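Local structure of retinol dehydratase (Spodoptera frugiperda, 1FMJ) at residues L244-E249 / A260-F265; F67-Q72 / V178-L183; W84-D89 / D264-K269. The protein dehydrates retinol using a fold of the sulfotransferase family, and is seen here with retinol and adenosine-3',5'-diphosphate bound. One frame throughout, in Å; residues are numbered along the deposited sequence.

Contact 1 (L244-E249 / A260-F265). With A3P (adenosine-3'-5'-diphosphate), chain G.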
loop_
_atom_site.group_PDB
_atom_site.type_symbol
_atom_site.label_atom_id
_atom_site.label_comp_id
_atom_site.label_asym_id
_atom_site.label_seq_id
_atom_site.Cartn_x
_atom_site.Cartn_y
_atom_site.Cartn_z
ATOM N N LEU A 244 14.959 2.166 5.793
ATOM C CA LEU A 244 15.020 3.531 5.292
ATOM C C LEU A 244 13.617 4.118 5.351
ATOM O O LEU A 244 12.769 3.809 4.511
ATOM C CB LEU A 244 15.540 3.565 3.847
ATOM C CG LEU A 244 15.504 4.946 3.177
ATOM C CD1 LEU A 244 16.414 5.902 3.927
ATOM C CD2 LEU A 244 15.935 4.843 1.720
ATOM N N PHE A 245 13.374 4.947 6.362
ATOM C CA PHE A 245 12.079 5.594 6.542
ATOM C C PHE A 245 12.093 6.893 5.742
ATOM O O PHE A 245 12.984 7.720 5.921
ATOM C CB PHE A 245 11.862 5.920 8.023
ATOM C CG PHE A 245 10.429 6.188 8.395
ATOM C CD1 PHE A 245 9.664 5.198 9.006
ATOM C CD2 PHE A 245 9.860 7.443 8.185
ATOM C CE1 PHE A 245 8.359 5.447 9.412
ATOM C CE2 PHE A 245 8.551 7.707 8.586
ATOM C CZ PHE A 245 7.797 6.707 9.204
ATOM N N LEU A 246 11.112 7.071 4.860
ATOM C CA LEU A 246 11.032 8.276 4.054
ATOM C C LEU A 246 9.627 8.853 4.102
ATOM O O LEU A 246 8.666 8.155 4.427
ATOM C CB LEU A 246 11.398 7.974 2.596
ATOM C CG LEU A 246 12.773 7.375 2.301
ATOM C CD1 LEU A 246 12.898 7.117 0.811
ATOM C CD2 LEU A 246 13.873 8.338 2.784
ATOM N N PHE A 247 9.513 10.136 3.779
ATOM C CA PHE A 247 8.221 10.802 3.758
ATOM C C PHE A 247 7.882 11.191 2.327
ATOM O O PHE A 247 8.707 11.768 1.620
ATOM C CB PHE A 247 8.228 12.056 4.637
ATOM C CG PHE A 247 8.253 11.767 6.111
ATOM C CD1 PHE A 247 9.438 11.835 6.826
ATOM C CD2 PHE A 247 7.086 11.429 6.784
ATOM C CE1 PHE A 247 9.464 11.573 8.193
ATOM C CE2 PHE A 247 7.101 11.164 8.149
ATOM C CZ PHE A 247 8.292 11.237 8.854
ATOM N N TYR A 248 6.661 10.877 1.909
ATOM C CA TYR A 248 6.205 11.181 0.558
ATOM C C TYR A 248 6.409 12.654 0.210
ATOM O O TYR A 248 6.733 12.997 -0.924
ATOM C CB TYR A 248 4.731 10.816 0.429
ATOM C CG TYR A 248 4.083 11.299 -0.847
ATOM C CD1 TYR A 248 4.354 10.689 -2.073
ATOM C CD2 TYR A 248 3.204 12.374 -0.829
ATOM C CE1 TYR A 248 3.754 11.145 -3.251
ATOM C CE2 TYR A 248 2.604 12.832 -1.991
ATOM C CZ TYR A 248 2.879 12.218 -3.193
ATOM O OH TYR A 248 2.254 12.677 -4.327
ATOM N N GLU A 249 6.213 13.524 1.187
ATOM C CA GLU A 249 6.379 14.948 0.963
ATOM C C GLU A 249 7.799 15.297 0.498
ATOM O O GLU A 249 7.979 16.135 -0.391
ATOM C CB GLU A 249 6.035 15.727 2.235
ATOM C CG GLU A 249 4.546 15.750 2.604
ATOM C CD GLU A 249 4.019 14.426 3.138
ATOM O OE1 GLU A 249 4.822 13.610 3.639
ATOM O OE2 GLU A 249 2.789 14.212 3.081
ATOM N N ALA A 260 19.204 9.949 -3.887
ATOM C CA ALA A 260 20.551 9.736 -3.373
ATOM C C ALA A 260 20.490 8.941 -2.077
ATOM O O ALA A 260 21.275 8.014 -1.863
ATOM C CB ALA A 260 21.246 11.082 -3.138
ATOM N N ARG A 261 19.561 9.307 -1.204
ATOM C CA ARG A 261 19.422 8.593 0.048
ATOM C C ARG A 261 19.136 7.119 -0.234
ATOM O O ARG A 261 19.722 6.237 0.387
ATOM C CB ARG A 261 18.295 9.193 0.895
ATOM C CG ARG A 261 18.570 10.596 1.412
ATOM C CD ARG A 261 17.510 11.016 2.417
ATOM N NE ARG A 261 17.603 10.248 3.654
ATOM C CZ ARG A 261 16.725 10.326 4.650
ATOM N NH1 ARG A 261 15.681 11.138 4.554
ATOM N NH2 ARG A 261 16.895 9.599 5.744
ATOM N N ILE A 262 18.241 6.851 -1.181
ATOM C CA ILE A 262 17.903 5.472 -1.511
ATOM C C ILE A 262 19.087 4.725 -2.134
ATOM O O ILE A 262 19.263 3.527 -1.905
ATOM C CB ILE A 262 16.687 5.410 -2.462
ATOM C CG1 ILE A 262 15.452 5.974 -1.752
ATOM C CG2 ILE A 262 16.436 3.963 -2.900
ATOM C CD1 ILE A 262 14.268 6.190 -2.663
ATOM N N ALA A 263 19.907 5.432 -2.911
ATOM C CA ALA A 263 21.066 4.805 -3.536
ATOM C C ALA A 263 22.073 4.383 -2.470
ATOM O O ALA A 263 22.534 3.246 -2.464
ATOM C CB ALA A 263 21.718 5.763 -4.533
ATOM N N ASP A 264 22.405 5.297 -1.561
ATOM C CA ASP A 264 23.355 4.991 -0.495
ATOM C C ASP A 264 22.862 3.810 0.326
ATOM O O ASP A 264 23.612 2.875 0.601
ATOM C CB ASP A 264 23.547 6.194 0.432
ATOM C CG ASP A 264 24.062 7.411 -0.293
ATOM O OD1 ASP A 264 24.930 7.254 -1.176
ATOM O OD2 ASP A 264 23.606 8.528 0.030
ATOM N N PHE A 265 21.593 3.867 0.719
ATOM C CA PHE A 265 20.977 2.805 1.506
ATOM C C PHE A 265 21.121 1.454 0.796
ATOM O O PHE A 265 21.344 0.432 1.441
ATOM C CB PHE A 265 19.492 3.131 1.739
ATOM C CG PHE A 265 18.738 2.062 2.483
ATOM C CD1 PHE A 265 19.022 1.783 3.817
ATOM C CD2 PHE A 265 17.738 1.337 1.847
ATOM C CE1 PHE A 265 18.321 0.797 4.505
ATOM C CE2 PHE A 265 17.032 0.350 2.526
ATOM C CZ PHE A 265 17.324 0.079 3.859
HETATM P P1 A3P G . -2.654 10.902 -4.808
HETATM O O1P A3P G . -3.880 10.090 -4.707
HETATM O O2P A3P G . -2.485 11.460 -6.166
HETATM O O3P A3P G . -2.676 11.992 -3.821
HETATM P P2 A3P G . 0.875 4.321 -3.478
HETATM O O4P A3P G . 1.768 4.020 -4.608
HETATM O O5P A3P G . 1.513 3.957 -2.195
HETATM O O6P A3P G . -0.420 3.603 -3.653
HETATM O "O5'" A3P G . 0.587 5.874 -3.455
HETATM C "C5'" A3P G . -0.048 6.533 -4.539
HETATM C "C4'" A3P G . 0.047 8.054 -4.388
HETATM O "O4'" A3P G . 1.319 8.479 -4.955
HETATM C "C3'" A3P G . -1.024 8.791 -5.195
HETATM O "O3'" A3P G . -1.398 9.988 -4.473
HETATM C "C2'" A3P G . -0.315 8.986 -6.519
HETATM O "O2'" A3P G . -0.901 9.869 -7.470
HETATM C "C1'" A3P G . 1.067 9.391 -6.031
HETATM N N9 A3P G . 2.098 9.252 -7.067
HETATM C C8 A3P G . 2.358 8.187 -7.916
HETATM N N7 A3P G . 3.357 8.368 -8.737
HETATM C C5 A3P G . 3.807 9.643 -8.422
HETATM C C6 A3P G . 4.870 10.468 -8.931
HETATM N N6 A3P G . 5.693 10.080 -9.911
HETATM N N1 A3P G . 5.050 11.731 -8.371
HETATM C C2 A3P G . 4.228 12.168 -7.362
HETATM N N3 A3P G . 3.188 11.479 -6.798
HETATM C C4 A3P G . 3.033 10.217 -7.380
HETATM O O HOH W 1 13.164 10.523 6.552
#
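Leu-244 rests on Phe-265 through its CB, which stands 3.6 Å from the centroid of the ring and 6° off its normal, a CH-pi contact over the centre of one face. Its CG lies anti to the backbone N (chi1 174°), and from there CD2 reaches Ile-262 CG1 at 3.7 Å, the two side chains crossing at about a right angle. The same CG1 meets Leu-246 CD1 at 3.8 Å, so one methylene touches both leucines. The other methyl, Leu-246 CD2, lies over a face of the Arg-261 guanidinium near its rim, 3.8 Å from NH1. A water joins the strand to this arginine, donating to Phe-245 O and accepting from Arg-261 NH1. In the parallel sheet of the sulfotransferase fold, 244-247 belongs to an outermost strand, and the helix of 260-265 runs back antiparallel to it (171°) with axes 10.1 Å apart. Ile-262 also touches Leu-82 and Ile-86 of helix 76-87. Phe-245 points away from helix 260-265, its ring meeting those of Tyr-182 and Trp-235. Just past the strand, Tyr-248 OH donates to N3 of adenosine-3',5'-diphosphate at 2.9 Å, the nitrogen lying in the plane of the tyrosine ring at its edge.

Contact 2 (F67-Q72 / V178-L183)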
loop_
_atom_site.group_PDB
_atom_site.type_symbol
_atom_site.label_atom_id
_atom_site.label_comp_id
_atom_site.label_asym_id
_atom_site.label_seq_id
_atom_site.Cartn_x
_atom_site.Cartn_y
_atom_site.Cartn_z
ATOM N N PHE A 67 12.413 -4.987 0.360
ATOM C CA PHE A 67 10.998 -4.699 0.582
ATOM C C PHE A 67 10.659 -3.230 0.480
ATOM O O PHE A 67 11.426 -2.373 0.909
ATOM C CB PHE A 67 10.553 -5.134 1.984
ATOM C CG PHE A 67 10.347 -6.607 2.151
ATOM C CD1 PHE A 67 11.402 -7.498 2.011
ATOM C CD2 PHE A 67 9.099 -7.098 2.524
ATOM C CE1 PHE A 67 11.216 -8.853 2.242
ATOM C CE2 PHE A 67 8.905 -8.452 2.759
ATOM C CZ PHE A 67 9.970 -9.334 2.618
ATOM N N VAL A 68 9.496 -2.947 -0.085
ATOM C CA VAL A 68 8.993 -1.590 -0.148
ATOM C C VAL A 68 7.682 -1.733 0.618
ATOM O O VAL A 68 6.762 -2.444 0.185
ATOM C CB VAL A 68 8.741 -1.130 -1.587
ATOM C CG1 VAL A 68 8.165 0.276 -1.578
ATOM C CG2 VAL A 68 10.052 -1.150 -2.366
ATOM N N ALA A 69 7.620 -1.085 1.775
ATOM C CA ALA A 69 6.457 -1.172 2.640
ATOM C C ALA A 69 5.900 0.205 2.935
ATOM O O ALA A 69 6.592 1.212 2.781
ATOM C CB ALA A 69 6.835 -1.879 3.945
ATOM N N SER A 70 4.653 0.245 3.371
ATOM C CA SER A 70 4.013 1.520 3.660
ATOM C C SER A 70 2.560 1.315 3.980
ATOM O O SER A 70 2.016 0.233 3.756
ATOM C CB SER A 70 4.047 2.402 2.416
ATOM O OG SER A 70 3.250 1.786 1.414
ATOM N N TYR A 71 1.925 2.354 4.513
ATOM C CA TYR A 71 0.493 2.272 4.706
ATOM C C TYR A 71 0.098 2.691 3.279
ATOM O O TYR A 71 0.716 3.595 2.713
ATOM C CB TYR A 71 -0.040 3.296 5.698
ATOM C CG TYR A 71 -1.541 3.197 5.745
ATOM C CD1 TYR A 71 -2.167 2.204 6.496
ATOM C CD2 TYR A 71 -2.326 3.973 4.897
ATOM C CE1 TYR A 71 -3.539 1.972 6.387
ATOM C CE2 TYR A 71 -3.691 3.750 4.779
ATOM C CZ TYR A 71 -4.289 2.744 5.520
ATOM O OH TYR A 71 -5.620 2.468 5.328
ATOM N N GLN A 72 -0.907 2.055 2.697
ATOM C CA GLN A 72 -1.281 2.363 1.314
ATOM C C GLN A 72 -1.502 3.827 0.944
ATOM O O GLN A 72 -1.963 4.629 1.754
ATOM C CB GLN A 72 -2.519 1.561 0.900
ATOM C CG GLN A 72 -3.779 1.861 1.709
ATOM C CD GLN A 72 -5.048 1.445 0.971
ATOM O OE1 GLN A 72 -5.817 2.290 0.499
ATOM N NE2 GLN A 72 -5.266 0.140 0.856
ATOM N N VAL A 178 16.817 -8.742 5.499
ATOM C CA VAL A 178 16.439 -7.955 4.335
ATOM C C VAL A 178 16.467 -6.449 4.509
ATOM O O VAL A 178 16.468 -5.934 5.630
ATOM C CB VAL A 178 15.019 -8.367 3.855
ATOM C CG1 VAL A 178 14.929 -9.877 3.795
ATOM C CG2 VAL A 178 13.945 -7.818 4.798
ATOM N N LYS A 179 16.506 -5.746 3.384
ATOM C CA LYS A 179 16.489 -4.298 3.399
ATOM C C LYS A 179 15.049 -3.873 3.126
ATOM O O LYS A 179 14.318 -4.545 2.391
ATOM C CB LYS A 179 17.436 -3.735 2.339
ATOM C CG LYS A 179 18.896 -4.005 2.665
ATOM C CD LYS A 179 19.839 -3.388 1.658
ATOM C CE LYS A 179 21.271 -3.771 1.982
ATOM N NZ LYS A 179 21.632 -3.398 3.386
ATOM N N MET A 180 14.640 -2.767 3.730
ATOM C CA MET A 180 13.282 -2.266 3.569
ATOM C C MET A 180 13.236 -0.753 3.493
ATOM O O MET A 180 13.962 -0.063 4.213
ATOM C CB MET A 180 12.405 -2.737 4.741
ATOM C CG MET A 180 11.021 -2.058 4.829
ATOM S SD MET A 180 9.963 -2.708 6.178
ATOM C CE MET A 180 9.597 -4.335 5.527
ATOM N N VAL A 181 12.395 -0.241 2.596
ATOM C CA VAL A 181 12.198 1.196 2.460
ATOM C C VAL A 181 10.737 1.394 2.822
ATOM O O VAL A 181 9.851 0.865 2.158
ATOM C CB VAL A 181 12.432 1.697 1.020
ATOM C CG1 VAL A 181 12.283 3.216 0.976
ATOM C CG2 VAL A 181 13.825 1.305 0.552
ATOM N N TYR A 182 10.484 2.141 3.887
ATOM C CA TYR A 182 9.123 2.367 4.320
ATOM C C TYR A 182 8.726 3.808 4.076
ATOM O O TYR A 182 9.430 4.744 4.470
ATOM C CB TYR A 182 8.980 2.030 5.800
ATOM C CG TYR A 182 7.591 2.229 6.350
ATOM C CD1 TYR A 182 6.727 1.154 6.519
ATOM C CD2 TYR A 182 7.150 3.498 6.733
ATOM C CE1 TYR A 182 5.448 1.328 7.066
ATOM C CE2 TYR A 182 5.883 3.687 7.274
ATOM C CZ TYR A 182 5.039 2.600 7.443
ATOM O OH TYR A 182 3.805 2.789 8.026
ATOM N N LEU A 183 7.588 3.976 3.421
ATOM C CA LEU A 183 7.072 5.301 3.116
ATOM C C LEU A 183 5.899 5.687 4.002
ATOM O O LEU A 183 5.011 4.868 4.275
ATOM C CB LEU A 183 6.645 5.377 1.652
ATOM C CG LEU A 183 7.642 6.009 0.671
ATOM C CD1 LEU A 183 7.856 7.472 1.031
ATOM C CD2 LEU A 183 8.962 5.248 0.701
HETATM O O HOH W 2 3.010 4.462 6.053
#
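Phe-67, Val-68 and Ala-69 pair in parallel with Met-180, Val-181 and Tyr-182, a backbone contact between two interior strands of the five-stranded parallel sheet. Phe-67 N donates to Lys-179 O at 2.8 Å, the first of four alternating hydrogen bonds. The others run from Val-181 N to Phe-67 O, Ala-69 N to Val-181 O and Leu-183 N to Ala-69 O. The CA of Met-180 lies 3.2 Å from Phe-67 O, a CA-H...O contact. On the side of Phe-67 and Ala-69, Met-180 bends at chi3 (-70°), which sets its CE 3.8 Å from Phe-67 CB, while its SD packs on Ala-69 CB. Strand 66-70 leads into the place of the P-loop-like 5'-phosphosulfate-binding loop of sulfotransferases; Ser-70 OG is hydrogen-bonded to Thr-76 OG1, and Thr-76 and Thr-77 bind adenosine-3',5'-diphosphate. On the face of Ala-69, the Tyr-182 ring lies against Ser-70 CA, 4.1 Å from the ring centroid and offset toward the rim, and its OH is hydrogen-bonded to His-230 ND1. An alanine in place of Tyr-182 would probably leave Ser-70 CA without this aromatic cover and His-230 ND1 without its hydroxyl partner. A water accepts from Tyr-71 N and donates to Leu-183 O.

Contact 3 (W84-D89 / D264-K269)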
loop_
_atom_site.group_PDB
_atom_site.type_symbol
_atom_site.label_atom_id
_atom_site.label_comp_id
_atom_site.label_asym_id
_atom_site.label_seq_id
_atom_site.Cartn_x
_atom_site.Cartn_y
_atom_site.Cartn_z
ATOM N N TRP A 84 13.761 -0.394 -8.013
ATOM C CA TRP A 84 14.027 -1.413 -9.016
ATOM C C TRP A 84 15.093 -0.955 -9.987
ATOM O O TRP A 84 16.004 -1.706 -10.311
ATOM C CB TRP A 84 12.762 -1.772 -9.798
ATOM C CG TRP A 84 12.837 -3.130 -10.446
ATOM C CD1 TRP A 84 12.503 -4.331 -9.880
ATOM C CD2 TRP A 84 13.300 -3.427 -11.769
ATOM N NE1 TRP A 84 12.728 -5.354 -10.770
ATOM C CE2 TRP A 84 13.214 -4.829 -11.937
ATOM C CE3 TRP A 84 13.778 -2.646 -12.830
ATOM C CZ2 TRP A 84 13.587 -5.469 -13.128
ATOM C CZ3 TRP A 84 14.150 -3.284 -14.017
ATOM C CH2 TRP A 84 14.050 -4.682 -14.151
ATOM N N LEU A 85 14.977 0.275 -10.460
ATOM C CA LEU A 85 15.950 0.798 -11.411
ATOM C C LEU A 85 17.342 0.876 -10.803
ATOM O O LEU A 85 18.329 0.535 -11.456
ATOM C CB LEU A 85 15.514 2.180 -11.911
ATOM C CG LEU A 85 14.360 2.124 -12.916
ATOM C CD1 LEU A 85 13.779 3.511 -13.171
ATOM C CD2 LEU A 85 14.875 1.496 -14.209
ATOM N N ILE A 86 17.412 1.314 -9.548
ATOM C CA ILE A 86 18.685 1.445 -8.852
ATOM C C ILE A 86 19.358 0.094 -8.609
ATOM O O ILE A 86 20.577 -0.020 -8.711
ATOM C CB ILE A 86 18.500 2.183 -7.511
ATOM C CG1 ILE A 86 17.995 3.604 -7.788
ATOM C CG2 ILE A 86 19.821 2.208 -6.739
ATOM C CD1 ILE A 86 17.778 4.456 -6.550
ATOM N N GLU A 87 18.565 -0.923 -8.286
ATOM C CA GLU A 87 19.104 -2.257 -8.054
ATOM C C GLU A 87 19.433 -2.922 -9.386
ATOM O O GLU A 87 20.198 -3.879 -9.427
ATOM C CB GLU A 87 18.095 -3.131 -7.292
ATOM C CG GLU A 87 17.749 -2.659 -5.888
ATOM C CD GLU A 87 18.903 -2.808 -4.915
ATOM O OE1 GLU A 87 20.046 -2.491 -5.296
ATOM O OE2 GLU A 87 18.668 -3.224 -3.760
ATOM N N ASN A 88 18.867 -2.414 -10.479
ATOM C CA ASN A 88 19.116 -3.010 -11.792
ATOM C C ASN A 88 19.890 -2.172 -12.811
ATOM O O ASN A 88 19.590 -2.203 -14.005
ATOM C CB ASN A 88 17.795 -3.484 -12.403
ATOM C CG ASN A 88 17.340 -4.821 -11.833
ATOM O OD1 ASN A 88 17.907 -5.870 -12.156
ATOM N ND2 ASN A 88 16.325 -4.789 -10.972
ATOM N N ASP A 89 20.880 -1.421 -12.336
ATOM C CA ASP A 89 21.728 -0.615 -13.214
ATOM C C ASP A 89 20.978 0.356 -14.114
ATOM O O ASP A 89 21.336 0.528 -15.281
ATOM C CB ASP A 89 22.572 -1.537 -14.092
ATOM C CG ASP A 89 23.376 -2.528 -13.285
ATOM O OD1 ASP A 89 24.167 -2.088 -12.428
ATOM O OD2 ASP A 89 23.219 -3.749 -13.505
ATOM N N ASP A 264 22.405 5.297 -1.561
ATOM C CA ASP A 264 23.355 4.991 -0.495
ATOM C C ASP A 264 22.862 3.810 0.326
ATOM O O ASP A 264 23.612 2.875 0.601
ATOM C CB ASP A 264 23.547 6.194 0.432
ATOM C CG ASP A 264 24.062 7.411 -0.293
ATOM O OD1 ASP A 264 24.930 7.254 -1.176
ATOM O OD2 ASP A 264 23.606 8.528 0.030
ATOM N N PHE A 265 21.593 3.867 0.719
ATOM C CA PHE A 265 20.977 2.805 1.506
ATOM C C PHE A 265 21.121 1.454 0.796
ATOM O O PHE A 265 21.344 0.432 1.441
ATOM C CB PHE A 265 19.492 3.131 1.739
ATOM C CG PHE A 265 18.738 2.062 2.483
ATOM C CD1 PHE A 265 19.022 1.783 3.817
ATOM C CD2 PHE A 265 17.738 1.337 1.847
ATOM C CE1 PHE A 265 18.321 0.797 4.505
ATOM C CE2 PHE A 265 17.032 0.350 2.526
ATOM C CZ PHE A 265 17.324 0.079 3.859
ATOM N N LEU A 266 21.013 1.457 -0.530
ATOM C CA LEU A 266 21.125 0.224 -1.303
ATOM C C LEU A 266 22.558 -0.116 -1.691
ATOM O O LEU A 266 22.800 -1.092 -2.410
ATOM C CB LEU A 266 20.260 0.306 -2.565
ATOM C CG LEU A 266 18.752 0.335 -2.308
ATOM C CD1 LEU A 266 18.003 0.448 -3.616
ATOM C CD2 LEU A 266 18.342 -0.927 -1.562
ATOM N N GLY A 267 23.504 0.686 -1.210
ATOM C CA GLY A 267 24.900 0.452 -1.523
ATOM C C GLY A 267 25.197 0.637 -3.000
ATOM O O GLY A 267 26.053 -0.051 -3.559
ATOM N N LYS A 268 24.492 1.568 -3.634
ATOM C CA LYS A 268 24.680 1.835 -5.056
ATOM C C LYS A 268 25.058 3.298 -5.296
ATOM O O LYS A 268 24.449 4.202 -4.725
ATOM C CB LYS A 268 23.390 1.515 -5.820
ATOM C CG LYS A 268 22.860 0.097 -5.612
ATOM C CD LYS A 268 23.760 -0.947 -6.262
ATOM C CE LYS A 268 23.178 -2.344 -6.117
ATOM N NZ LYS A 268 22.937 -2.703 -4.687
ATOM N N LYS A 269 26.062 3.531 -6.133
ATOM C CA LYS A 269 26.477 4.895 -6.429
ATOM C C LYS A 269 25.920 5.362 -7.766
ATOM O O LYS A 269 25.910 4.617 -8.749
ATOM C CB LYS A 269 28.007 5.015 -6.418
ATOM C CG LYS A 269 28.610 5.071 -5.013
ATOM C CD LYS A 269 28.109 6.294 -4.239
ATOM C CE LYS A 269 28.598 6.287 -2.787
ATOM N NZ LYS A 269 28.153 7.498 -2.033
HETATM O O HOH W 3 21.256 -3.635 -2.349
#
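Glu-87 bends at chi2 (-69°), placing its CD beside Leu-266, and Lys-268 turns at chi4 (-57°), bringing its NZ back to the glutamate. The two side chains cross at about a right angle and join in a salt bridge, Lys-268 NZ donating to Glu-87 OE1 at 3.0 Å through the syn lone pair of that oxygen. The same ammonium donates to Leu-266 O at 2.8 Å, with a C=O...donor angle of 160°, so the lysine bridges Glu-87 and the backbone carbonyl of Leu-266. A water spans the same gap, donating to Glu-87 OE2 and to Leu-266 O, which thus receives two bonds. Apolar atoms pack beside these groups: Ile-86 CG2 meets Lys-268 CB at 3.8 Å and Leu-266 CD1 at 4.0 Å. Leu-266 CD2 comes within 3.2 Å of Glu-87 OE2, a close contact of a methyl with a carboxylate oxygen.

The contact joins the C-terminal ends of helices 76-87 and 255-265. The second ends in a Schellman motif, with Gly-267 at positive phi, its N bonded to Asp-264 O at 2.8 Å and Lys-268 N probably bonded to Ala-263 O at 2.8 Å. Leu-266, before the glycine, and Lys-268, after it, both point toward the first helix.

The positive charge of Lys-268 would probably be favourable to the carbonyl end of helix 255-265, and the carboxylate, which also has a long, weak ion pair with Lys-158, is likely to owe much of its charge balance to this lysine.

In the fold
From the N terminus, strand 66-70 and the helix 76-87 that follows it supply the first halves of contacts 2 and 3. Contact 2 closes first, at 178-183, over a long connection that includes helix 76-87, further helices and strands 104-105 and 160-163. Contact 1 opens only after this, in series with it, and closes a short, mostly helical connection from 244-249 to 260-265. Contact 3 closes last, so it crosses contact 2; contact 1 opens within its span and ends on the same helix, sharing Asp-264 and Phe-265. Strand 179-184 lies between strands 66-70 and 243-247, so contacts 1 and 2 adjoin through the sheet; Phe-265 reaches Met-180, and contact 3 ties helix 76-87 to helix 255-265.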